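Local coordinates for F5/8 type C domain protein (Bacteroides ovatus, PDB 4ZRX) that probably acts as an alpha-L-fucosidase, cleaving alpha-linked L-fucose from glycans, and carries a C-terminal F5/8 type C domain, at residues Q35-Q40 with E393-G398; K214-M217 with D223-W226. One frame throughout, in Å; residues are numbered along the deposited sequence.

Interaction 1 (Q35-Q40 with E393-G398)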
ATOM      1  N   GLN A  35      12.235 -11.083 -17.230  1.00 20.76           N
ATOM      2  CA  GLN A  35      10.808 -10.891 -16.846  1.00 20.91           C
ATOM      3  C   GLN A  35      10.683 -10.162 -15.505  1.00 19.19           C
ATOM      4  O   GLN A  35       9.837  -9.271 -15.338  1.00 18.73           O
ATOM      5  CB  GLN A  35      10.077 -12.217 -16.807  1.00 21.43           C
ATOM      6  CG  GLN A  35      10.032 -12.948 -18.168  1.00 22.96           C
ATOM      7  CD  GLN A  35      11.221 -13.917 -18.417  1.00 25.58           C
ATOM      8  OE1 GLN A  35      12.290 -13.818 -17.868  1.00 24.48           O
ATOM      9  NE2 GLN A  35      10.977 -14.886 -19.279  1.00 29.03           N
ATOM     10  N   GLN A  36      11.521 -10.531 -14.564  1.00 19.01           N
ATOM     11  CA  GLN A  36      11.515  -9.837 -13.274  1.00 17.55           C
ATOM     12  C   GLN A  36      11.957  -8.410 -13.393  1.00 17.17           C
ATOM     13  O   GLN A  36      11.457  -7.539 -12.681  1.00 16.15           O
ATOM     14  CB  GLN A  36      12.381 -10.570 -12.291  1.00 17.37           C
ATOM     15  CG  GLN A  36      11.816 -11.878 -11.818  1.00 17.30           C
ATOM     16  CD  GLN A  36      12.819 -12.559 -10.921  1.00 17.65           C
ATOM     17  OE1 GLN A  36      13.986 -12.775 -11.335  1.00 19.15           O
ATOM     18  NE2 GLN A  36      12.432 -12.903  -9.713  1.00 17.31           N
ATOM     19  N   TYR A  37      12.917  -8.157 -14.263  1.00 17.70           N
ATOM     20  CA  TYR A  37      13.415  -6.807 -14.465  1.00 18.63           C
ATOM     21  C   TYR A  37      12.389  -5.955 -15.112  1.00 17.96           C
ATOM     22  O   TYR A  37      12.119  -4.833 -14.668  1.00 18.23           O
ATOM     23  CB  TYR A  37      14.684  -6.875 -15.311  1.00 21.03           C
ATOM     24  CG  TYR A  37      15.400  -5.589 -15.444  1.00 22.75           C
ATOM     25  CD1 TYR A  37      16.108  -5.062 -14.397  1.00 25.78           C
ATOM     26  CD2 TYR A  37      15.378  -4.897 -16.605  1.00 25.16           C
ATOM     27  CE1 TYR A  37      16.794  -3.841 -14.553  1.00 28.18           C
ATOM     28  CE2 TYR A  37      16.081  -3.721 -16.759  1.00 26.63           C
ATOM     29  CZ  TYR A  37      16.790  -3.232 -15.760  1.00 26.69           C
ATOM     30  OH  TYR A  37      17.421  -2.037 -15.865  1.00 31.03           O
ATOM     31  N   ALA A  38      11.724  -6.496 -16.138  1.00 18.38           N
ATOM     32  CA  ALA A  38      10.633  -5.764 -16.795  1.00 17.91           C
ATOM     33  C   ALA A  38       9.483  -5.466 -15.815  1.00 17.33           C
ATOM     34  O   ALA A  38       8.897  -4.383 -15.789  1.00 17.06           O
ATOM     35  CB  ALA A  38      10.119  -6.564 -18.011  1.00 18.64           C
ATOM     36  N   TRP A  39       9.162  -6.440 -14.973  1.00 16.36           N
ATOM     37  CA  TRP A  39       8.126  -6.234 -13.959  1.00 16.53           C
ATOM     38  C   TRP A  39       8.460  -5.062 -13.056  1.00 15.17           C
ATOM     39  O   TRP A  39       7.613  -4.194 -12.801  1.00 13.95           O
ATOM     40  CB  TRP A  39       7.941  -7.548 -13.188  1.00 16.79           C
ATOM     41  CG  TRP A  39       7.058  -7.411 -11.974  1.00 16.80           C
ATOM     42  CD1 TRP A  39       5.696  -7.514 -11.891  1.00 17.89           C
ATOM     43  CD2 TRP A  39       7.519  -7.175 -10.666  1.00 16.61           C
ATOM     44  NE1 TRP A  39       5.284  -7.311 -10.595  1.00 17.53           N
ATOM     45  CE2 TRP A  39       6.377  -7.064  -9.830  1.00 17.41           C
ATOM     46  CE3 TRP A  39       8.778  -6.949 -10.129  1.00 16.99           C
ATOM     47  CZ2 TRP A  39       6.495  -6.807  -8.439  1.00 16.88           C
ATOM     48  CZ3 TRP A  39       8.886  -6.711  -8.764  1.00 17.52           C
ATOM     49  CH2 TRP A  39       7.733  -6.632  -7.959  1.00 16.99           C
ATOM     50  N   GLN A  40       9.706  -5.020 -12.604  1.00 15.46           N
ATOM     51  CA  GLN A  40      10.198  -4.001 -11.689  1.00 15.62           C
ATOM     52  C   GLN A  40      10.019  -2.597 -12.312  1.00 16.52           C
ATOM     53  O   GLN A  40       9.660  -1.645 -11.646  1.00 15.37           O
ATOM     54  CB  GLN A  40      11.685  -4.236 -11.399  1.00 16.70           C
ATOM     55  CG  GLN A  40      12.232  -3.444 -10.251  1.00 16.60           C
ATOM     56  CD  GLN A  40      11.976  -4.109  -8.938  1.00 16.92           C
ATOM     57  OE1 GLN A  40      12.554  -5.129  -8.665  1.00 19.29           O
ATOM     58  NE2 GLN A  40      11.091  -3.547  -8.121  1.00 16.44           N
ATOM     59  N   GLU A 393      20.308   1.837  -8.388  1.00 16.34           N
ATOM     60  CA  GLU A 393      21.439   0.982  -8.697  1.00 17.92           C
ATOM     61  C   GLU A 393      21.186   0.252  -9.992  1.00 18.63           C
ATOM     62  O   GLU A 393      20.048  -0.057 -10.351  1.00 19.75           O
ATOM     63  CB  GLU A 393      21.635  -0.123  -7.620  1.00 19.77           C
ATOM     64  CG  GLU A 393      22.272   0.254  -6.410  1.00 20.27           C
ATOM     65  CD  GLU A 393      22.347  -0.911  -5.414  1.00 19.81           C
ATOM     66  OE1 GLU A 393      23.338  -1.636  -5.473  1.00 20.89           O
ATOM     67  OE2 GLU A 393      21.472  -1.062  -4.554  1.00 18.78           O
ATOM     68  N   ASP A 394      22.262  -0.163 -10.644  1.00 18.84           N
ATOM     69  CA  ASP A 394      22.126  -1.014 -11.775  1.00 19.65           C
ATOM     70  C   ASP A 394      21.931  -2.450 -11.378  1.00 19.98           C
ATOM     71  O   ASP A 394      22.912  -3.250 -11.393  1.00 20.11           O
ATOM     72  CB  ASP A 394      23.373  -0.935 -12.677  1.00 20.86           C
ATOM     73  CG  ASP A 394      23.246  -1.749 -13.928  1.00 21.76           C
ATOM     74  OD1 ASP A 394      22.155  -2.337 -14.179  1.00 22.09           O
ATOM     75  OD2 ASP A 394      24.293  -1.795 -14.699  1.00 23.83           O
ATOM     76  N   ILE A 395      20.665  -2.826 -11.170  1.00 19.67           N
ATOM     77  CA  ILE A 395      20.349  -4.124 -10.607  1.00 19.85           C
ATOM     78  C   ILE A 395      20.557  -5.258 -11.621  1.00 20.32           C
ATOM     79  O   ILE A 395      20.501  -6.428 -11.254  1.00 19.77           O
ATOM     80  CB  ILE A 395      18.944  -4.178  -9.974  1.00 20.04           C
ATOM     81  CG1 ILE A 395      17.893  -3.794 -10.998  1.00 20.61           C
ATOM     82  CG2 ILE A 395      18.902  -3.296  -8.733  1.00 20.19           C
ATOM     83  CD1 ILE A 395      16.491  -4.117 -10.539  1.00 21.28           C
ATOM     84  N   THR A 396      20.861  -4.925 -12.872  1.00 20.22           N
ATOM     85  CA  THR A 396      21.312  -5.951 -13.837  1.00 21.19           C
ATOM     86  C   THR A 396      22.605  -6.585 -13.448  1.00 21.96           C
ATOM     87  O   THR A 396      22.987  -7.585 -14.053  1.00 22.97           O
ATOM     88  CB  THR A 396      21.388  -5.457 -15.355  1.00 22.57           C
ATOM     89  OG1 THR A 396      22.498  -4.571 -15.550  1.00 22.91           O
ATOM     90  CG2 THR A 396      20.118  -4.774 -15.750  1.00 23.00           C
ATOM     91  N   LYS A 397      23.333  -5.980 -12.499  1.00 21.85           N
ATOM     92  CA  LYS A 397      24.554  -6.506 -11.987  1.00 22.47           C
ATOM     93  C   LYS A 397      24.460  -6.856 -10.522  1.00 21.73           C
ATOM     94  O   LYS A 397      25.451  -7.175  -9.890  1.00 22.30           O
ATOM     95  CB  LYS A 397      25.667  -5.492 -12.251  1.00 24.03           C
ATOM     96  CG  LYS A 397      25.837  -5.188 -13.721  1.00 27.26           C
ATOM     97  CD  LYS A 397      27.010  -4.296 -13.978  1.00 30.27           C
ATOM     98  CE  LYS A 397      27.102  -4.061 -15.492  1.00 34.13           C
ATOM     99  NZ  LYS A 397      27.924  -2.889 -15.798  1.00 38.34           N
ATOM    100  N   GLY A 398      23.260  -6.786  -9.948  1.00 20.56           N
ATOM    101  CA  GLY A 398      23.037  -7.203  -8.574  1.00 20.55           C
ATOM    102  C   GLY A 398      22.625  -6.068  -7.664  1.00 19.74           C
ATOM    103  O   GLY A 398      22.695  -4.872  -8.045  1.00 20.59           O
TER
HETATM  104  O   HOH W   1      19.330  -1.481 -14.105  1.00 34.23           O
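Tyr37 reaches out from helix 34-42 of the TIM-barrel region to meet Ile395 and Thr396, which belong to a short 3-10 turn in the loop joining strands 388-393 and 401-410. The contact therefore links the barrel to a neighbouring beta-strand domain. CG of Tyr37 lies anti to the backbone N (chi1 -172°), which extends the phenol towards the loop. The tight part is apolar. Ile395 comes in at one edge of the ring, with CG1 near the ring plane and 3.7 Å from Tyr37 CE1, while Ile395 CD1 lies 4.0 Å from Tyr37 CD1. Thr396 adds its methyl group, which approaches the ring obliquely and bridges two of its atoms, with CG2 3.7 Å from both Tyr37 CE1 and Tyr37 CZ. Gln40, one helical turn on from Tyr37, adds its aliphatic stem, with CG 4.3 Å from Ile395 CD1; its side chain also packs on Pro284 and Tyr425.

Beyond the phenol hydroxyl the packing gives way to a looser side, where Thr396 is exposed and a water takes over. This water lies near the ring plane, 2.7 Å from Tyr37 OH, and donates to Asp394 OD1, so the polar link between the segments is indirect. Of the two carboxylate oxygens, OD1 is held within the loop by Thr396, in an Asx turn, and OD2 from outside it, by a hydrogen bond with Tyr367 OH. The chi1 of Thr396 (73°) divides its branches, sending the hydroxyl to Asp394 and leaving the methyl for the tyrosine. Both donors of Thr396 approach the same face of the carboxylate: OG1 lies 2.6 Å from Asp394 OD1, and the backbone N meets that oxygen from 47° above the carboxylate plane.

Interaction 2 (K214-M217 with D223-W226)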
ATOM      1  N   LYS A 214       6.424 -14.040 -21.059  1.00 26.58           N
ATOM      2  CA  LYS A 214       6.748 -12.777 -20.419  1.00 26.21           C
ATOM      3  C   LYS A 214       6.254 -12.677 -18.983  1.00 25.18           C
ATOM      4  O   LYS A 214       6.662 -11.716 -18.265  1.00 24.47           O
ATOM      5  CB  LYS A 214       6.142 -11.622 -21.191  1.00 27.63           C
ATOM      6  CG  LYS A 214       6.775 -11.436 -22.547  1.00 30.71           C
ATOM      7  CD  LYS A 214       6.092 -10.316 -23.279  1.00 32.50           C
ATOM      8  CE  LYS A 214       6.827  -9.918 -24.581  1.00 34.78           C
ATOM      9  NZ  LYS A 214       5.814  -9.169 -25.353  1.00 35.12           N
ATOM     10  N   ALA A 215       5.366 -13.594 -18.560  1.00 23.90           N
ATOM     11  CA  ALA A 215       4.649 -13.473 -17.266  1.00 23.14           C
ATOM     12  C   ALA A 215       5.562 -13.759 -16.108  1.00 22.14           C
ATOM     13  O   ALA A 215       6.475 -14.612 -16.223  1.00 22.73           O
ATOM     14  CB  ALA A 215       3.507 -14.387 -17.181  1.00 22.23           C
ATOM     15  N   VAL A 216       5.300 -13.087 -14.993  1.00 20.41           N
ATOM     16  CA  VAL A 216       5.843 -13.479 -13.711  1.00 19.49           C
ATOM     17  C   VAL A 216       4.757 -14.163 -12.835  1.00 20.18           C
ATOM     18  O   VAL A 216       3.589 -13.758 -12.881  1.00 21.02           O
ATOM     19  CB  VAL A 216       6.470 -12.296 -12.927  1.00 19.22           C
ATOM     20  CG1 VAL A 216       7.761 -11.871 -13.603  1.00 20.82           C
ATOM     21  CG2 VAL A 216       5.515 -11.134 -12.788  1.00 18.98           C
HETATM   22  N   MSE A 217       5.167 -15.176 -12.090  1.00 19.98           N
HETATM   23  CA  MSE A 217       4.308 -15.891 -11.140  1.00 19.90           C
HETATM   24  C   MSE A 217       4.534 -15.307  -9.767  1.00 18.73           C
HETATM   25  O   MSE A 217       5.632 -15.337  -9.226  1.00 19.38           O
HETATM   26  CB  MSE A 217       4.614 -17.393 -11.161  1.00 21.53           C
HETATM   27  CG  MSE A 217       3.653 -18.224 -10.328  1.00 21.92           C
HETATM   28 SE   MSE A 217       4.115 -20.060 -10.651  0.75 28.47          SE
HETATM   29  CE  MSE A 217       3.382 -21.054  -9.180  1.00 24.59           C
ATOM     30  N   ASP A 223       8.736 -15.643  -8.708  1.00 19.38           N
ATOM     31  CA  ASP A 223       9.125 -14.415  -9.420  1.00 18.38           C
ATOM     32  C   ASP A 223       8.937 -13.146  -8.588  1.00 17.37           C
ATOM     33  O   ASP A 223       9.751 -12.225  -8.732  1.00 18.08           O
ATOM     34  CB  ASP A 223       8.404 -14.245 -10.759  1.00 18.60           C
ATOM     35  CG  ASP A 223       8.844 -15.228 -11.808  1.00 20.69           C
ATOM     36  OD1 ASP A 223      10.089 -15.361 -11.955  1.00 20.79           O
ATOM     37  OD2 ASP A 223       7.946 -15.770 -12.494  1.00 20.76           O
ATOM     38  N   VAL A 224       7.848 -13.083  -7.828  1.00 16.29           N
ATOM     39  CA  VAL A 224       7.451 -11.856  -7.115  1.00 15.47           C
ATOM     40  C   VAL A 224       6.985 -12.233  -5.713  1.00 15.55           C
ATOM     41  O   VAL A 224       6.180 -13.145  -5.547  1.00 15.45           O
ATOM     42  CB  VAL A 224       6.344 -11.147  -7.871  1.00 15.27           C
ATOM     43  CG1 VAL A 224       5.693  -9.983  -7.096  1.00 14.80           C
ATOM     44  CG2 VAL A 224       6.796 -10.600  -9.233  1.00 15.41           C
ATOM     45  N   ARG A 225       7.508 -11.502  -4.725  1.00 14.79           N
ATOM     46  CA  ARG A 225       7.320 -11.783  -3.312  1.00 15.30           C
ATOM     47  C   ARG A 225       6.316 -10.779  -2.738  1.00 14.36           C
ATOM     48  O   ARG A 225       6.464  -9.566  -2.910  1.00 14.83           O
ATOM     49  CB  ARG A 225       8.676 -11.662  -2.591  1.00 16.60           C
ATOM     50  CG  ARG A 225       8.651 -11.558  -1.095  1.00 17.53           C
ATOM     51  CD  ARG A 225      10.017 -11.606  -0.508  1.00 18.04           C
ATOM     52  NE  ARG A 225      10.872 -10.539  -0.980  1.00 18.98           N
ATOM     53  CZ  ARG A 225      11.076  -9.361  -0.406  1.00 18.19           C
ATOM     54  NH1 ARG A 225      10.440  -8.992   0.702  1.00 18.44           N
ATOM     55  NH2 ARG A 225      11.912  -8.527  -0.978  1.00 18.11           N
ATOM     56  N   TRP A 226       5.370 -11.290  -1.960  1.00 14.19           N
ATOM     57  CA  TRP A 226       4.500 -10.422  -1.204  1.00 13.86           C
ATOM     58  C   TRP A 226       5.307  -9.651  -0.155  1.00 13.92           C
ATOM     59  O   TRP A 226       6.030 -10.266   0.588  1.00 16.22           O
ATOM     60  CB  TRP A 226       3.490 -11.270  -0.470  1.00 14.66           C
ATOM     61  CG  TRP A 226       2.490 -10.474   0.336  1.00 14.34           C
ATOM     62  CD1 TRP A 226       1.822  -9.399  -0.078  1.00 14.73           C
ATOM     63  CD2 TRP A 226       1.992 -10.782   1.646  1.00 14.65           C
ATOM     64  NE1 TRP A 226       0.981  -8.930   0.906  1.00 15.01           N
ATOM     65  CE2 TRP A 226       1.055  -9.786   1.982  1.00 15.64           C
ATOM     66  CE3 TRP A 226       2.310 -11.761   2.600  1.00 16.57           C
ATOM     67  CZ2 TRP A 226       0.385  -9.766   3.195  1.00 16.47           C
ATOM     68  CZ3 TRP A 226       1.613 -11.759   3.830  1.00 17.02           C
ATOM     69  CH2 TRP A 226       0.652 -10.754   4.099  1.00 16.59           C
TER
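Asp223 grips both polar backbone atoms of Met217, a selenomethionine. Its OD2 accepts the amide at 2.9 Å from Met217 N, an almost straight bond (171°) that uses the anti lone pair of the carboxylate. In return, Asp223 N donates to Met217 O at 3.2 Å, and Val224 N adds a weak bond to the same carbonyl. With CG placed beside the backbone N (chi1 -70°), the carboxylate of Asp223 faces the amide while its own N faces the carbonyl. The other oxygen, OD1, forms a salt bridge with Lys10, which probably favours the charged form and fixes the rotation of the group. With an alanine in its place, Met217 N and the ammonium of Lys10 would probably lose these partners.

Around this polar core, Val216 packs its CB 3.5 Å from Asp223 CB. Farther out, the side chains of Val216 and Val224 cross at about a right angle, their CG2 methyls 3.8 Å apart. Strand 216-219 pairs in parallel with 181-184, and strand 225-226 with 279-290; the carboxylate and backbone bonds of Asp223 thus tie the segment leading into strand 225-226 to strand 216-219, within the wall of the TIM barrel.

How the interactions relate
Helix 34-42 is common ground for both interactions. One of its faces sends Tyr37 out to the loop in interaction 1, while another lies against interaction 2, where Trp39 packs on Val216 and Val224 and Gln36 NE2 probably bonds to Asp223 O. The centres are about 13 Å apart. Interaction 2 is buried throughout and lies within the barrel, with direct hydrogen bonds to backbone atoms, and a carboxylate whose second oxygen pairs with Lys10 from outside. Interaction 1 is partly buried and joins parts of the chain far apart in sequence; it relies on apolar packing, with a water carrying the polar link at its exposed margin.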